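Long-range contact in VP5 (Halorubrum pleomorphic virus 6, PDB 6QGL), which probably serves as the membrane fusion protein of the viral envelope, merging it with the membrane of its archaeal host: residues Ala132-Val137 with Gly162-Thr167. Sequence-based numbering, arbitrary orientation.
Sequences AMTQTV and GTSPNT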
ATOM      1  N   ALA A 132       4.515  15.079  16.994  1.00 53.22           N
ATOM      2  CA  ALA A 132       5.464  16.066  16.467  1.00 53.59           C
ATOM      3  C   ALA A 132       4.720  17.225  15.797  1.00 56.95           C
ATOM      4  O   ALA A 132       5.130  18.378  15.945  1.00 57.29           O
ATOM      5  CB  ALA A 132       6.424  15.412  15.485  1.00 54.64           C
ATOM      6  N   MET A 133       3.609  16.915  15.090  1.00 52.40           N
ATOM      7  CA  MET A 133       2.748  17.895  14.421  1.00 52.03           C
ATOM      8  C   MET A 133       2.006  18.727  15.469  1.00 55.06           C
ATOM      9  O   MET A 133       1.911  19.944  15.323  1.00 54.71           O
ATOM     10  CB  MET A 133       1.762  17.203  13.465  1.00 54.00           C
ATOM     11  CG  MET A 133       2.426  16.600  12.241  1.00 57.87           C
ATOM     12  SD  MET A 133       1.275  16.202  10.901  1.00 62.09           S
ATOM     13  CE  MET A 133       0.562  14.688  11.508  1.00 57.84           C
ATOM     14  N   THR A 134       1.528  18.067  16.549  1.00 51.15           N
ATOM     15  CA  THR A 134       0.837  18.699  17.678  1.00 50.87           C
ATOM     16  C   THR A 134       1.780  19.687  18.371  1.00 55.18           C
ATOM     17  O   THR A 134       1.385  20.830  18.608  1.00 54.74           O
ATOM     18  CB  THR A 134       0.276  17.634  18.631  1.00 54.78           C
ATOM     19  OG1 THR A 134      -0.603  16.779  17.903  1.00 52.39           O
ATOM     20  CG2 THR A 134      -0.473  18.233  19.813  1.00 52.60           C
ATOM     21  N   GLN A 135       3.034  19.262  18.647  1.00 52.26           N
ATOM     22  CA  GLN A 135       4.054  20.103  19.277  1.00 52.96           C
ATOM     23  C   GLN A 135       4.354  21.355  18.460  1.00 57.59           C
ATOM     24  O   GLN A 135       4.547  22.420  19.044  1.00 57.78           O
ATOM     25  CB  GLN A 135       5.340  19.314  19.566  1.00 54.61           C
ATOM     26  CG  GLN A 135       5.246  18.380  20.780  1.00 62.55           C
ATOM     27  CD  GLN A 135       5.009  19.076  22.109  1.00 78.06           C
ATOM     28  OE1 GLN A 135       5.453  20.205  22.358  1.00 75.58           O
ATOM     29  NE2 GLN A 135       4.306  18.402  23.007  1.00 67.53           N
ATOM     30  N   THR A 136       4.357  21.229  17.110  1.00 54.19           N
ATOM     31  CA  THR A 136       4.573  22.330  16.163  1.00 54.45           C
ATOM     32  C   THR A 136       3.444  23.357  16.296  1.00 58.05           C
ATOM     33  O   THR A 136       3.734  24.537  16.476  1.00 58.83           O
ATOM     34  CB  THR A 136       4.770  21.784  14.735  1.00 63.18           C
ATOM     35  OG1 THR A 136       5.993  21.053  14.691  1.00 64.18           O
ATOM     36  CG2 THR A 136       4.821  22.878  13.685  1.00 62.34           C
ATOM     37  N   VAL A 137       2.169  22.904  16.255  1.00 53.65           N
ATOM     38  CA  VAL A 137       0.967  23.740  16.403  1.00 53.47           C
ATOM     39  C   VAL A 137       1.009  24.503  17.736  1.00 58.48           C
ATOM     40  O   VAL A 137       0.734  25.705  17.754  1.00 58.78           O
ATOM     41  CB  VAL A 137      -0.334  22.906  16.210  1.00 56.56           C
ATOM     42  CG1 VAL A 137      -1.586  23.686  16.605  1.00 56.74           C
ATOM     43  CG2 VAL A 137      -0.450  22.408  14.778  1.00 56.01           C
ATOM     44  N   GLY A 162       1.304  25.105  26.502  1.00 67.22           N
ATOM     45  CA  GLY A 162       2.513  24.315  26.281  1.00 66.68           C
ATOM     46  C   GLY A 162       2.372  22.833  26.562  1.00 70.12           C
ATOM     47  O   GLY A 162       3.359  22.092  26.495  1.00 70.36           O
ATOM     48  N   THR A 163       1.138  22.390  26.870  1.00 65.54           N
ATOM     49  CA  THR A 163       0.782  21.004  27.172  1.00 64.47           C
ATOM     50  C   THR A 163       0.108  20.386  25.949  1.00 66.15           C
ATOM     51  O   THR A 163      -0.732  21.031  25.315  1.00 65.59           O
ATOM     52  CB  THR A 163      -0.105  20.973  28.439  1.00 72.65           C
ATOM     53  OG1 THR A 163       0.669  21.422  29.548  1.00 74.28           O
ATOM     54  CG2 THR A 163      -0.681  19.597  28.753  1.00 71.18           C
ATOM     55  N   SER A 164       0.478  19.141  25.622  1.00 61.42           N
ATOM     56  CA  SER A 164      -0.118  18.409  24.511  1.00 59.77           C
ATOM     57  C   SER A 164      -1.363  17.655  24.991  1.00 63.47           C
ATOM     58  O   SER A 164      -1.326  17.064  26.078  1.00 64.16           O
ATOM     59  CB  SER A 164       0.887  17.431  23.909  1.00 62.15           C
ATOM     60  OG  SER A 164       0.310  16.677  22.853  1.00 69.33           O
ATOM     61  N   PRO A 165      -2.464  17.622  24.200  1.00 58.75           N
ATOM     62  CA  PRO A 165      -3.637  16.837  24.621  1.00 58.54           C
ATOM     63  C   PRO A 165      -3.401  15.328  24.453  1.00 60.47           C
ATOM     64  O   PRO A 165      -4.204  14.520  24.922  1.00 60.42           O
ATOM     65  CB  PRO A 165      -4.749  17.351  23.705  1.00 60.23           C
ATOM     66  CG  PRO A 165      -4.054  17.772  22.472  1.00 63.90           C
ATOM     67  CD  PRO A 165      -2.683  18.248  22.877  1.00 59.56           C
ATOM     68  N   ASN A 166      -2.283  14.961  23.787  1.00 55.20           N
ATOM     69  CA  ASN A 166      -1.868  13.589  23.504  1.00 53.87           C
ATOM     70  C   ASN A 166      -0.872  13.044  24.522  1.00 58.47           C
ATOM     71  O   ASN A 166      -0.075  13.792  25.090  1.00 58.75           O
ATOM     72  CB  ASN A 166      -1.227  13.485  22.115  1.00 51.15           C
ATOM     73  CG  ASN A 166      -1.936  14.173  20.979  1.00 60.43           C
ATOM     74  OD1 ASN A 166      -3.165  14.131  20.851  1.00 51.51           O
ATOM     75  ND2 ASN A 166      -1.157  14.794  20.108  1.00 48.45           N
ATOM     76  N   THR A 167      -0.898  11.717  24.704  1.00 55.16           N
ATOM     77  CA  THR A 167       0.008  10.954  25.557  1.00 55.54           C
ATOM     78  C   THR A 167       0.327   9.656  24.812  1.00 58.78           C
ATOM     79  O   THR A 167      -0.595   8.920  24.444  1.00 57.66           O
ATOM     80  CB  THR A 167      -0.606  10.678  26.950  1.00 64.13           C
ATOM     81  OG1 THR A 167      -1.204  11.864  27.475  1.00 64.91           O
ATOM     82  CG2 THR A 167       0.416  10.135  27.943  1.00 62.91           C
TER
HETATM   83  O   HOH W   1       3.655  18.490  26.208  1.00 50.37           O
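Thr-134, on the C-terminal part of the long helix 97-140, and Asn-166, the first residue of strand 166-174, meet tip to tip. Asn-166 ND2 donates to Thr-134 OG1 over 3.0 Å, but the bond is weak, bent to 129° at the hydrogen. The first torsions place the two groups where they meet: Thr-134, whose CB points toward the 162-167 segment, carries OG1 beside its own backbone N (chi1 -58°), and Asn-166 holds CG beside its backbone N. The methyl CG2 of Thr-134, anti to N, packs against Ser-164 OG at 3.5 Å and lies 3.8 Å from Pro-165 CD. On the next residue of the helix, the chain of Gln-135 bends at chi2 and brings NE2 to 3.7 Å from Ser-164 CB. A water accepts from Gln-135 NE2 and from the backbone N of Ser-164, bridging the exposed side of the contact.

Ser-164 begins an ST turn: with OG anti to its backbone N, the hydroxyl accepts from Asn-166 N at 3.2 Å. This turn leads from the loop into an outer strand, within this chain, of a four-stranded antiparallel sheet, so the contact joins the start of this strand to helix 97-140 within the envelope protein's N-terminal region.

Glu-131, one turn before Gln-135, hydrogen-bonds both Asn-166 ND2 and Ser-164 OG through OE1, and its carboxylate would probably polarise them. Thr-134 OG1 is also tied to Leu-130 O of its own helix, while Asn-166 OD1 pairs with His-188 ND1 on the adjacent strand 180-189. Leu-145 and Ile-148 of the short helix 145-148 pack on Thr-134, and Phe-156 and Leu-159 lie against Pro-165.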